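Local atomic coordinates of soluble lytic transglycosylase B3 (Pseudomonas aeruginosa, PDB entry 5ANZ), a protein that probably cleaves peptidoglycan strands as a lytic transglycosylase in bacterial cell-wall turnover and binds a calcium ion. Residues Tyr130-Asp135 / Tyr241-Gly246; Ala139-Glu144 / Met202-Phe207; Tyr215-Asp220 / Leu235-Asn240. All coordinates share one frame; numbering follows the deposited sequence.

The three contacts sit together within the lysozyme-like transglycosylase domain, their centres about 10 Å (interactions 1 and 3), 12 Å (2 and 3) and 14 Å (1 and 2) apart. Interaction 1 closes the longest loop of chain; interactions 2 and 3 are nested inside it, one after the other. Helix 134-145 serves interactions 1 and 2, helix 231-244 interactions 1 and 3. Side chains join all three: Phe207 CZ meets Tyr241 CB at 3.9 Å, and Tyr130 packs on Val217. Helix 231-244 thus lies between the turn at 130-135, the loop at 202-207 beside Tyr326, sugar-binding in another structure of this protein, and the calcium-binding loop that begins at Asp218.

Interaction 1: Tyr130-Asp135 / Tyr241-Gly246; sequences YAVDAD and YLKASG
Lys243 lays its side chain past the backbone carbonyl of Tyr130, at the turn between helix 120-130 and helix 134-145. CG is anti to the backbone N (chi1 -179°), and beyond it CD passes Tyr130 O at 3.1 Å, a tight approach; NZ donates a weak hydrogen bond of 3.3 Å to the same oxygen. NZ also lies 3.8 Å from Ala131 CB. Val132 spreads its two methyls over helix 231-244: with CG1 anti to the backbone N (chi1 177°), CG1 meets Leu242 CD1 at 3.9 Å, the two side chains crossing at about a right angle, while CG2 meets Lys243 CB at 3.8 Å. The Tyr130 ring leads away from 241-246, to the preceding turns of the same helix at Ala236, Ala239 and Asn240. Beyond Lys243 the helix closes in a Schellman motif at Gly246, and Tyr241 O is gripped from opposite faces of its plane by Ser245 N and by Ser245 OG, the latter at 2.8 Å. The contact joins a buried apolar pair, Val132 and Leu242, to an exposed lysine chain lying against a carbonyl; its one direct polar link is weak, though a positive charge would be favoured beside that oxygen.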
ATOM      1  N   TYR A 130      14.404  -8.489 -14.605  1.00 31.76           N
ATOM      2  CA  TYR A 130      13.251  -8.922 -13.819  1.00 28.31           C
ATOM      3  C   TYR A 130      11.952  -8.847 -14.611  1.00 29.16           C
ATOM      4  O   TYR A 130      10.919  -9.300 -14.137  1.00 32.88           O
ATOM      5  CB  TYR A 130      13.129  -8.090 -12.535  1.00 26.58           C
ATOM      6  CG  TYR A 130      14.301  -8.313 -11.612  1.00 27.59           C
ATOM      7  CD1 TYR A 130      14.345  -9.424 -10.781  1.00 34.42           C
ATOM      8  CD2 TYR A 130      15.386  -7.440 -11.603  1.00 28.73           C
ATOM      9  CE1 TYR A 130      15.424  -9.656  -9.959  1.00 31.04           C
ATOM     10  CE2 TYR A 130      16.476  -7.664 -10.779  1.00 30.43           C
ATOM     11  CZ  TYR A 130      16.485  -8.772  -9.956  1.00 30.72           C
ATOM     12  OH  TYR A 130      17.560  -9.029  -9.138  1.00 28.93           O
ATOM     13  N   ALA A 131      12.013  -8.305 -15.824  1.00 29.11           N
ATOM     14  CA  ALA A 131      10.803  -8.093 -16.617  1.00 23.05           C
ATOM     15  C   ALA A 131       9.787  -7.281 -15.805  1.00 25.22           C
ATOM     16  O   ALA A 131       8.615  -7.679 -15.644  1.00 25.71           O
ATOM     17  CB  ALA A 131      10.201  -9.407 -17.062  1.00 26.05           C
ATOM     18  N   VAL A 132      10.242  -6.132 -15.317  1.00 22.18           N
ATOM     19  CA  VAL A 132       9.371  -5.195 -14.617  1.00 21.83           C
ATOM     20  C   VAL A 132       9.634  -3.801 -15.171  1.00 22.63           C
ATOM     21  O   VAL A 132      10.785  -3.396 -15.301  1.00 24.86           O
ATOM     22  CB  VAL A 132       9.601  -5.193 -13.096  1.00 19.19           C
ATOM     23  CG1 VAL A 132       8.719  -4.157 -12.430  1.00 22.15           C
ATOM     24  CG2 VAL A 132       9.304  -6.588 -12.519  1.00 21.15           C
ATOM     25  N   ASP A 133       8.563  -3.083 -15.487  1.00 20.95           N
ATOM     26  CA  ASP A 133       8.673  -1.759 -16.088  1.00 21.59           C
ATOM     27  C   ASP A 133       9.351  -0.767 -15.158  1.00 22.67           C
ATOM     28  O   ASP A 133       8.991  -0.662 -13.985  1.00 22.08           O
ATOM     29  CB  ASP A 133       7.288  -1.248 -16.485  1.00 19.52           C
ATOM     30  CG  ASP A 133       6.640  -2.136 -17.533  1.00 29.61           C
ATOM     31  OD1 ASP A 133       6.908  -1.931 -18.730  1.00 33.17           O
ATOM     32  OD2 ASP A 133       5.906  -3.070 -17.167  1.00 29.08           O
ATOM     33  N   ALA A 134      10.316  -0.032 -15.702  1.00 20.63           N
ATOM     34  CA  ALA A 134      11.077   0.936 -14.924  1.00 21.66           C
ATOM     35  C   ALA A 134      10.164   1.976 -14.297  1.00 18.45           C
ATOM     36  O   ALA A 134      10.413   2.422 -13.178  1.00 18.80           O
ATOM     37  CB  ALA A 134      12.118   1.622 -15.794  1.00 20.92           C
ATOM     38  N   ASP A 135       9.122   2.381 -15.027  1.00 19.80           N
ATOM     39  CA  ASP A 135       8.270   3.463 -14.539  1.00 17.60           C
ATOM     40  C   ASP A 135       7.525   3.025 -13.294  1.00 18.61           C
ATOM     41  O   ASP A 135       7.304   3.821 -12.379  1.00 18.10           O
ATOM     42  CB  ASP A 135       7.276   3.925 -15.603  1.00 21.06           C
ATOM     43  CG  ASP A 135       7.936   4.697 -16.745  1.00 38.39           C
ATOM     44  OD1 ASP A 135       9.120   5.093 -16.624  1.00 38.00           O
ATOM     45  OD2 ASP A 135       7.247   4.919 -17.767  1.00 41.42           O
ATOM     46  N   TYR A 241      10.475  -7.859  -5.969  1.00 18.07           N
ATOM     47  CA  TYR A 241       9.244  -8.008  -5.192  1.00 16.78           C
ATOM     48  C   TYR A 241       8.013  -7.840  -6.101  1.00 21.25           C
ATOM     49  O   TYR A 241       7.051  -8.615  -6.009  1.00 20.90           O
ATOM     50  CB  TYR A 241       9.217  -6.999  -4.029  1.00 20.19           C
ATOM     51  CG  TYR A 241       8.056  -7.170  -3.060  1.00 22.22           C
ATOM     52  CD1 TYR A 241       6.817  -6.603  -3.314  1.00 30.75           C
ATOM     53  CD2 TYR A 241       8.211  -7.894  -1.887  1.00 34.08           C
ATOM     54  CE1 TYR A 241       5.765  -6.757  -2.426  1.00 34.20           C
ATOM     55  CE2 TYR A 241       7.165  -8.056  -1.001  1.00 35.35           C
ATOM     56  CZ  TYR A 241       5.949  -7.483  -1.270  1.00 33.31           C
ATOM     57  OH  TYR A 241       4.912  -7.638  -0.376  1.00 33.16           O
ATOM     58  N   LEU A 242       8.045  -6.858  -7.000  1.00 20.16           N
ATOM     59  CA  LEU A 242       6.930  -6.721  -7.944  1.00 16.87           C
ATOM     60  C   LEU A 242       6.788  -7.949  -8.839  1.00 18.36           C
ATOM     61  O   LEU A 242       5.669  -8.376  -9.156  1.00 20.10           O
ATOM     62  CB  LEU A 242       7.101  -5.470  -8.816  1.00 17.60           C
ATOM     63  CG  LEU A 242       6.806  -4.157  -8.092  1.00 24.24           C
ATOM     64  CD1 LEU A 242       7.226  -2.981  -8.998  1.00 26.38           C
ATOM     65  CD2 LEU A 242       5.310  -4.028  -7.689  1.00 25.10           C
ATOM     66  N   LYS A 243       7.913  -8.516  -9.265  1.00 17.45           N
ATOM     67  CA  LYS A 243       7.854  -9.659 -10.156  1.00 20.01           C
ATOM     68  C   LYS A 243       7.299 -10.856  -9.390  1.00 23.18           C
ATOM     69  O   LYS A 243       6.470 -11.601  -9.927  1.00 23.50           O
ATOM     70  CB  LYS A 243       9.235  -9.974 -10.758  1.00 19.40           C
ATOM     71  CG  LYS A 243       9.268 -11.157 -11.739  1.00 25.42           C
ATOM     72  CD  LYS A 243       8.464 -10.843 -13.029  1.00 27.94           C
ATOM     73  CE  LYS A 243       8.448 -12.042 -13.997  1.00 39.91           C
ATOM     74  NZ  LYS A 243       9.779 -12.319 -14.626  1.00 36.37           N
ATOM     75  N   ALA A 244       7.747 -11.035  -8.145  1.00 21.12           N
ATOM     76  CA  ALA A 244       7.248 -12.137  -7.309  1.00 22.04           C
ATOM     77  C   ALA A 244       5.750 -11.976  -7.062  1.00 23.87           C
ATOM     78  O   ALA A 244       5.032 -12.965  -6.870  1.00 26.88           O
ATOM     79  CB  ALA A 244       7.998 -12.192  -5.979  1.00 23.50           C
ATOM     80  N   SER A 245       5.290 -10.726  -7.082  1.00 22.80           N
ATOM     81  CA  SER A 245       3.889 -10.382  -6.839  1.00 21.50           C
ATOM     82  C   SER A 245       3.035 -10.474  -8.095  1.00 22.56           C
ATOM     83  O   SER A 245       1.829 -10.205  -8.035  1.00 24.45           O
ATOM     84  CB  SER A 245       3.778  -8.961  -6.258  1.00 25.44           C
ATOM     85  OG  SER A 245       4.419  -8.862  -4.985  1.00 25.11           O
ATOM     86  N   GLY A 246       3.654 -10.836  -9.223  1.00 24.34           N
ATOM     87  CA  GLY A 246       2.918 -11.173 -10.436  1.00 24.70           C
ATOM     88  C   GLY A 246       2.994 -10.179 -11.591  1.00 22.48           C
ATOM     89  O   GLY A 246       2.271 -10.321 -12.584  1.00 22.81           O
TER

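Interaction 2: Ala139-Glu144 / Met202-Phe207; sequences AIWGME and MGQTQF
Glu144 OE1 accepts a 2.7 Å hydrogen bond from a water that also donates to Gln206 O, so the water bridges helix 134-145 and the loop before helix 209-215. Both belong to the lysozyme-like fold of the transglycosylase SLT domain, and the glutamate also packs on Tyr326, which binds N-acetyl-D-glucosamine in another structure of this protein; the contact thus lies beside a sugar-binding position. The bend of Glu144 at chi2 (-65°) turns CD back from a fully extended course; OE1 lies 3.2 Å from Gln206 CB. Its carboxylate and the amide of Gln206 are nearly coplanar, although the side chains cross. Glu144 CG lies 3.9 Å from Thr205 O, which accepts a hydrogen bond from Tyr326 OH.

The direct bond runs from Trp141 NE1 to Gln204 OE1, 2.9 Å long and bent to 142° at the hydrogen. Indole and glutamine lie side by side, pointing the same way, with ring and amide planes 15° apart; the acceptor sits close to the ring plane and the donor in the carbonyl plane. Gln204 NE2 donates to Trp228 O, and these two bonds would hold the amide in its orientation. The loop is braced from within as well: Gln206 NE2 gives a nearly straight bond to Gly203 O and has Met151 O as a second partner. Thr205 OG1, from the residue before Gln206, rests over one face of the Phe207 ring, 3.3 Å above its plane and offset toward the rim.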
ATOM      1  N   ALA A 139       7.908   4.545  -9.641  1.00 14.85           N
ATOM      2  CA  ALA A 139       6.724   5.057  -8.967  1.00 14.76           C
ATOM      3  C   ALA A 139       6.611   4.506  -7.552  1.00 17.41           C
ATOM      4  O   ALA A 139       6.244   5.224  -6.635  1.00 16.78           O
ATOM      5  CB  ALA A 139       5.454   4.729  -9.779  1.00 19.90           C
ATOM      6  N   ILE A 140       6.910   3.223  -7.378  1.00 16.22           N
ATOM      7  CA  ILE A 140       6.850   2.624  -6.037  1.00 16.57           C
ATOM      8  C   ILE A 140       7.879   3.320  -5.132  1.00 16.41           C
ATOM      9  O   ILE A 140       7.595   3.652  -3.972  1.00 17.54           O
ATOM     10  CB  ILE A 140       7.121   1.105  -6.095  1.00 15.52           C
ATOM     11  CG1 ILE A 140       5.964   0.342  -6.772  1.00 20.51           C
ATOM     12  CG2 ILE A 140       7.400   0.546  -4.668  1.00 18.61           C
ATOM     13  CD1 ILE A 140       4.743   0.028  -5.899  1.00 25.34           C
ATOM     14  N   TRP A 141       9.069   3.527  -5.678  1.00 14.57           N
ATOM     15  CA  TRP A 141      10.148   4.181  -4.962  1.00 17.27           C
ATOM     16  C   TRP A 141       9.713   5.584  -4.514  1.00 18.83           C
ATOM     17  O   TRP A 141       9.969   6.013  -3.396  1.00 17.58           O
ATOM     18  CB  TRP A 141      11.359   4.268  -5.884  1.00 16.12           C
ATOM     19  CG  TRP A 141      12.682   4.649  -5.294  1.00 17.78           C
ATOM     20  CD1 TRP A 141      13.114   4.510  -3.996  1.00 23.25           C
ATOM     21  CD2 TRP A 141      13.775   5.198  -6.029  1.00 19.08           C
ATOM     22  NE1 TRP A 141      14.426   4.942  -3.901  1.00 21.57           N
ATOM     23  CE2 TRP A 141      14.844   5.372  -5.132  1.00 21.66           C
ATOM     24  CE3 TRP A 141      13.960   5.544  -7.377  1.00 20.36           C
ATOM     25  CZ2 TRP A 141      16.075   5.886  -5.537  1.00 22.14           C
ATOM     26  CZ3 TRP A 141      15.178   6.035  -7.779  1.00 20.42           C
ATOM     27  CH2 TRP A 141      16.221   6.210  -6.865  1.00 24.80           C
ATOM     28  N   GLY A 142       9.044   6.304  -5.402  1.00 16.47           N
ATOM     29  CA  GLY A 142       8.505   7.614  -5.052  1.00 18.64           C
ATOM     30  C   GLY A 142       7.458   7.549  -3.950  1.00 20.25           C
ATOM     31  O   GLY A 142       7.468   8.361  -3.023  1.00 19.96           O
ATOM     32  N   MET A 143       6.535   6.593  -4.056  1.00 17.28           N
ATOM     33  CA  MET A 143       5.463   6.477  -3.075  1.00 17.63           C
ATOM     34  C   MET A 143       5.960   5.965  -1.724  1.00 18.80           C
ATOM     35  O   MET A 143       5.414   6.335  -0.687  1.00 22.67           O
ATOM     36  CB  MET A 143       4.343   5.558  -3.602  1.00 17.71           C
ATOM     37  CG  MET A 143       3.514   6.183  -4.718  1.00 21.18           C
ATOM     38  SD  MET A 143       2.649   7.674  -4.216  1.00 24.26           S
ATOM     39  CE  MET A 143       1.493   6.957  -3.036  1.00 24.07           C
ATOM     40  N   GLU A 144       6.992   5.123  -1.739  1.00 17.88           N
ATOM     41  CA  GLU A 144       7.447   4.502  -0.492  1.00 19.92           C
ATOM     42  C   GLU A 144       8.357   5.402   0.318  1.00 19.62           C
ATOM     43  O   GLU A 144       8.206   5.472   1.544  1.00 22.25           O
ATOM     44  CB  GLU A 144       8.153   3.171  -0.778  1.00 16.66           C
ATOM     45  CG  GLU A 144       7.175   2.099  -1.223  1.00 18.95           C
ATOM     46  CD  GLU A 144       6.198   1.731  -0.122  1.00 29.26           C
ATOM     47  OE1 GLU A 144       6.606   1.774   1.059  1.00 27.36           O
ATOM     48  OE2 GLU A 144       5.023   1.418  -0.418  1.00 26.34           O
ATOM     49  N   MET A 202      11.823  -0.540   6.224  1.00 18.69           N
ATOM     50  CA  MET A 202      13.231  -0.134   6.216  1.00 19.79           C
ATOM     51  C   MET A 202      13.667   0.527   4.921  1.00 17.97           C
ATOM     52  O   MET A 202      13.304   0.094   3.824  1.00 21.06           O
ATOM     53  CB  MET A 202      14.136  -1.343   6.471  1.00 20.35           C
ATOM     54  CG  MET A 202      13.740  -2.146   7.669  1.00 20.15           C
ATOM     55  SD  MET A 202      14.944  -3.465   7.964  1.00 22.61           S
ATOM     56  CE  MET A 202      14.918  -4.338   6.411  1.00 19.40           C
ATOM     57  N   GLY A 203      14.480   1.561   5.047  1.00 17.21           N
ATOM     58  CA  GLY A 203      15.270   2.012   3.918  1.00 20.53           C
ATOM     59  C   GLY A 203      14.473   2.576   2.751  1.00 17.30           C
ATOM     60  O   GLY A 203      13.380   3.085   2.929  1.00 19.12           O
ATOM     61  N   GLN A 204      15.057   2.490   1.563  1.00 16.60           N
ATOM     62  CA  GLN A 204      14.479   3.152   0.404  1.00 16.94           C
ATOM     63  C   GLN A 204      13.262   2.410  -0.090  1.00 19.35           C
ATOM     64  O   GLN A 204      12.352   3.020  -0.660  1.00 20.11           O
ATOM     65  CB  GLN A 204      15.495   3.273  -0.718  1.00 19.83           C
ATOM     66  CG  GLN A 204      16.756   4.005  -0.278  1.00 20.15           C
ATOM     67  CD  GLN A 204      17.485   4.657  -1.417  1.00 30.96           C
ATOM     68  OE1 GLN A 204      16.884   5.014  -2.427  1.00 29.09           O
ATOM     69  NE2 GLN A 204      18.801   4.837  -1.258  1.00 28.50           N
ATOM     70  N   THR A 205      13.244   1.099   0.135  1.00 17.56           N
ATOM     71  CA  THR A 205      12.142   0.270  -0.343  1.00 19.60           C
ATOM     72  C   THR A 205      10.990   0.176   0.672  1.00 20.56           C
ATOM     73  O   THR A 205       9.886  -0.259   0.334  1.00 19.67           O
ATOM     74  CB  THR A 205      12.636  -1.151  -0.646  1.00 21.17           C
ATOM     75  OG1 THR A 205      13.214  -1.690   0.545  1.00 21.80           O
ATOM     76  CG2 THR A 205      13.694  -1.124  -1.745  1.00 25.67           C
ATOM     77  N   GLN A 206      11.273   0.532   1.924  1.00 17.35           N
ATOM     78  CA  GLN A 206      10.345   0.346   3.048  1.00 16.48           C
ATOM     79  C   GLN A 206       9.889  -1.103   3.183  1.00 19.58           C
ATOM     80  O   GLN A 206       8.742  -1.381   3.554  1.00 22.36           O
ATOM     81  CB  GLN A 206       9.150   1.292   2.917  1.00 18.91           C
ATOM     82  CG  GLN A 206       9.579   2.770   3.031  1.00 19.25           C
ATOM     83  CD  GLN A 206       9.919   3.172   4.462  1.00 19.55           C
ATOM     84  OE1 GLN A 206       9.029   3.281   5.321  1.00 23.62           O
ATOM     85  NE2 GLN A 206      11.204   3.386   4.727  1.00 18.86           N
ATOM     86  N   PHE A 207      10.818  -2.024   2.916  1.00 16.90           N
ATOM     87  CA  PHE A 207      10.618  -3.442   3.240  1.00 18.86           C
ATOM     88  C   PHE A 207      10.645  -3.676   4.750  1.00 19.53           C
ATOM     89  O   PHE A 207      11.566  -3.191   5.407  1.00 21.16           O
ATOM     90  CB  PHE A 207      11.735  -4.301   2.659  1.00 17.98           C
ATOM     91  CG  PHE A 207      11.675  -4.547   1.166  1.00 19.08           C
ATOM     92  CD1 PHE A 207      10.614  -4.114   0.385  1.00 19.06           C
ATOM     93  CD2 PHE A 207      12.702  -5.285   0.570  1.00 21.43           C
ATOM     94  CE1 PHE A 207      10.589  -4.402  -0.986  1.00 25.62           C
ATOM     95  CE2 PHE A 207      12.680  -5.589  -0.789  1.00 25.22           C
ATOM     96  CZ  PHE A 207      11.628  -5.153  -1.564  1.00 21.57           C
TER
HETATM   97  O   HOH W   1       6.204  -0.497   2.538  1.00 42.22           O

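Interaction 3: Tyr215-Asp220 / Leu235-Asn240; sequences YAVDFD and LASTAN. With CA (calcium ion), chain B.
The Tyr215 ring has the amide nitrogen of Asn240 at its edge, near the ring plane, with ND2 4.1 Å from CD1; ring and amide planes are 56° apart and the side chains cross at about a right angle. The Phe219 ring approaches helix 231-244 with CD1 3.9 Å from Ala236 CB. In the amide plane of Asn240, ND2 donates to Tyr215 O at 2.8 Å, nearly straight at 165°, although the donor is tilted from the carbonyl plane. With CG of Asn240 anti to the backbone N (chi1 -171°), the amide extends to this carbonyl. One turn earlier Ser237 OG accepts a 2.9 Å bond from Val217 N while donating to Asp233 O, tying the extended chain at Val217 to the helix. The side chain of Val217 packs on the helix, CG1 3.8 Å from Ala236 CB and CG2 3.7 Å from Asn240 CB.

On either side of Phe219 in the sequence, Asp218 and Asp220 turn to the metal. The calcium ion is held by Asp218 OD1 at 2.4 Å, Asp220 OD1 and a water, together with Asp222, Lys224 O and Asp233. Gly223 N bonds Asp218 OD2, and Phe219 N bonds Asp233 OD1, second-shell links that position the ligands. Closely spaced aspartates, a backbone carbonyl and a later acidic residue are the pattern of an EF-hand-like calcium site, whose outgoing helix, 231-244, carries Asp233 and packs back on the entering chain.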
ATOM      1  N   TYR A 215      13.179 -11.056  -0.329  1.00 20.45           N
ATOM      2  CA  TYR A 215      13.139 -10.425  -1.658  1.00 24.20           C
ATOM      3  C   TYR A 215      14.206  -9.379  -1.958  1.00 26.46           C
ATOM      4  O   TYR A 215      14.358  -8.993  -3.105  1.00 25.23           O
ATOM      5  CB  TYR A 215      11.768  -9.774  -1.895  1.00 21.61           C
ATOM      6  CG  TYR A 215      10.657 -10.782  -1.861  1.00 23.19           C
ATOM      7  CD1 TYR A 215      10.407 -11.587  -2.959  1.00 23.38           C
ATOM      8  CD2 TYR A 215       9.877 -10.944  -0.723  1.00 25.22           C
ATOM      9  CE1 TYR A 215       9.384 -12.543  -2.926  1.00 23.90           C
ATOM     10  CE2 TYR A 215       8.861 -11.887  -0.680  1.00 31.45           C
ATOM     11  CZ  TYR A 215       8.617 -12.673  -1.789  1.00 29.07           C
ATOM     12  OH  TYR A 215       7.613 -13.612  -1.739  1.00 29.84           O
ATOM     13  N   ALA A 216      14.943  -8.917  -0.960  1.00 21.11           N
ATOM     14  CA  ALA A 216      16.015  -7.984  -1.273  1.00 20.48           C
ATOM     15  C   ALA A 216      17.086  -8.642  -2.150  1.00 23.75           C
ATOM     16  O   ALA A 216      17.336  -9.862  -2.091  1.00 26.14           O
ATOM     17  CB  ALA A 216      16.639  -7.418   0.000  1.00 18.37           C
ATOM     18  N   VAL A 217      17.701  -7.804  -2.970  1.00 22.39           N
ATOM     19  CA  VAL A 217      18.663  -8.193  -3.981  1.00 21.53           C
ATOM     20  C   VAL A 217      19.985  -7.467  -3.809  1.00 26.78           C
ATOM     21  O   VAL A 217      19.988  -6.285  -3.471  1.00 25.47           O
ATOM     22  CB  VAL A 217      18.105  -7.866  -5.390  1.00 28.88           C
ATOM     23  CG1 VAL A 217      19.174  -8.042  -6.448  1.00 38.04           C
ATOM     24  CG2 VAL A 217      16.872  -8.723  -5.679  1.00 33.50           C
ATOM     25  N   ASP A 218      21.099  -8.157  -4.054  1.00 25.09           N
ATOM     26  CA  ASP A 218      22.400  -7.506  -4.186  1.00 24.07           C
ATOM     27  C   ASP A 218      22.697  -7.259  -5.662  1.00 26.45           C
ATOM     28  O   ASP A 218      23.192  -8.157  -6.374  1.00 30.05           O
ATOM     29  CB  ASP A 218      23.503  -8.368  -3.550  1.00 26.02           C
ATOM     30  CG  ASP A 218      24.888  -7.785  -3.746  1.00 30.22           C
ATOM     31  OD1 ASP A 218      24.993  -6.578  -4.063  1.00 28.22           O
ATOM     32  OD2 ASP A 218      25.877  -8.534  -3.577  1.00 30.90           O
ATOM     33  N   PHE A 219      22.382  -6.052  -6.130  1.00 24.36           N
ATOM     34  CA  PHE A 219      22.488  -5.725  -7.542  1.00 24.36           C
ATOM     35  C   PHE A 219      23.925  -5.675  -8.017  1.00 30.93           C
ATOM     36  O   PHE A 219      24.241  -6.178  -9.087  1.00 32.46           O
ATOM     37  CB  PHE A 219      21.814  -4.378  -7.841  1.00 23.56           C
ATOM     38  CG  PHE A 219      21.913  -3.967  -9.281  1.00 26.79           C
ATOM     39  CD1 PHE A 219      21.118  -4.571 -10.241  1.00 27.47           C
ATOM     40  CD2 PHE A 219      22.792  -2.967  -9.678  1.00 33.32           C
ATOM     41  CE1 PHE A 219      21.209  -4.201 -11.574  1.00 31.75           C
ATOM     42  CE2 PHE A 219      22.877  -2.589 -11.013  1.00 35.07           C
ATOM     43  CZ  PHE A 219      22.080  -3.203 -11.956  1.00 32.95           C
ATOM     44  N   ASP A 220      24.800  -5.068  -7.227  1.00 28.57           N
ATOM     45  CA  ASP A 220      26.162  -4.805  -7.702  1.00 30.20           C
ATOM     46  C   ASP A 220      27.154  -5.919  -7.359  1.00 38.30           C
ATOM     47  O   ASP A 220      28.256  -5.947  -7.897  1.00 45.68           O
ATOM     48  CB  ASP A 220      26.662  -3.473  -7.144  1.00 36.15           C
ATOM     49  CG  ASP A 220      26.819  -3.496  -5.640  1.00 45.60           C
ATOM     50  OD1 ASP A 220      25.797  -3.589  -4.935  1.00 31.88           O
ATOM     51  OD2 ASP A 220      27.969  -3.416  -5.158  1.00 61.59           O
ATOM     52  N   LEU A 235      16.522  -0.535  -6.198  1.00 17.17           N
ATOM     53  CA  LEU A 235      15.699  -0.647  -7.398  1.00 18.62           C
ATOM     54  C   LEU A 235      15.525  -2.120  -7.799  1.00 17.00           C
ATOM     55  O   LEU A 235      14.426  -2.541  -8.149  1.00 18.89           O
ATOM     56  CB  LEU A 235      16.308   0.177  -8.544  1.00 18.89           C
ATOM     57  CG  LEU A 235      16.328   1.698  -8.285  1.00 20.67           C
ATOM     58  CD1 LEU A 235      17.172   2.446  -9.351  1.00 20.44           C
ATOM     59  CD2 LEU A 235      14.899   2.243  -8.214  1.00 23.14           C
ATOM     60  N   ALA A 236      16.598  -2.892  -7.727  1.00 19.71           N
ATOM     61  CA  ALA A 236      16.489  -4.304  -8.084  1.00 17.78           C
ATOM     62  C   ALA A 236      15.600  -5.037  -7.090  1.00 21.19           C
ATOM     63  O   ALA A 236      14.846  -5.944  -7.483  1.00 19.48           O
ATOM     64  CB  ALA A 236      17.858  -4.940  -8.141  1.00 19.01           C
ATOM     65  N   SER A 237      15.694  -4.663  -5.810  1.00 17.63           N
ATOM     66  CA  SER A 237      14.870  -5.283  -4.783  1.00 17.09           C
ATOM     67  C   SER A 237      13.397  -5.000  -5.031  1.00 17.55           C
ATOM     68  O   SER A 237      12.555  -5.892  -4.921  1.00 18.38           O
ATOM     69  CB  SER A 237      15.275  -4.797  -3.379  1.00 18.80           C
ATOM     70  OG  SER A 237      16.611  -5.161  -3.087  1.00 20.26           O
ATOM     71  N   THR A 238      13.085  -3.756  -5.374  1.00 17.71           N
ATOM     72  CA  THR A 238      11.711  -3.370  -5.655  1.00 17.92           C
ATOM     73  C   THR A 238      11.166  -4.181  -6.818  1.00 17.81           C
ATOM     74  O   THR A 238      10.040  -4.684  -6.764  1.00 17.38           O
ATOM     75  CB  THR A 238      11.629  -1.881  -5.971  1.00 17.83           C
ATOM     76  OG1 THR A 238      12.117  -1.146  -4.842  1.00 22.69           O
ATOM     77  CG2 THR A 238      10.174  -1.458  -6.280  1.00 19.30           C
ATOM     78  N   ALA A 239      11.973  -4.306  -7.867  1.00 18.74           N
ATOM     79  CA  ALA A 239      11.558  -5.031  -9.063  1.00 18.00           C
ATOM     80  C   ALA A 239      11.357  -6.508  -8.758  1.00 17.98           C
ATOM     81  O   ALA A 239      10.409  -7.128  -9.224  1.00 19.83           O
ATOM     82  CB  ALA A 239      12.597  -4.860 -10.177  1.00 22.15           C
ATOM     83  N   ASN A 240      12.273  -7.073  -7.984  1.00 17.34           N
ATOM     84  CA  ASN A 240      12.173  -8.479  -7.607  1.00 18.50           C
ATOM     85  C   ASN A 240      10.853  -8.763  -6.860  1.00 19.08           C
ATOM     86  O   ASN A 240      10.180  -9.780  -7.090  1.00 20.76           O
ATOM     87  CB  ASN A 240      13.381  -8.857  -6.742  1.00 18.28           C
ATOM     88  CG  ASN A 240      13.471 -10.334  -6.503  1.00 21.88           C
ATOM     89  OD1 ASN A 240      13.358 -11.122  -7.428  1.00 22.90           O
ATOM     90  ND2 ASN A 240      13.669 -10.725  -5.255  1.00 27.70           N
TER
HETATM   91 CA    CA B 501      24.997  -4.509  -2.946  1.00 24.74          CA
HETATM   92  O   HOH W   2      25.807  -2.594  -1.821  1.00 26.80           O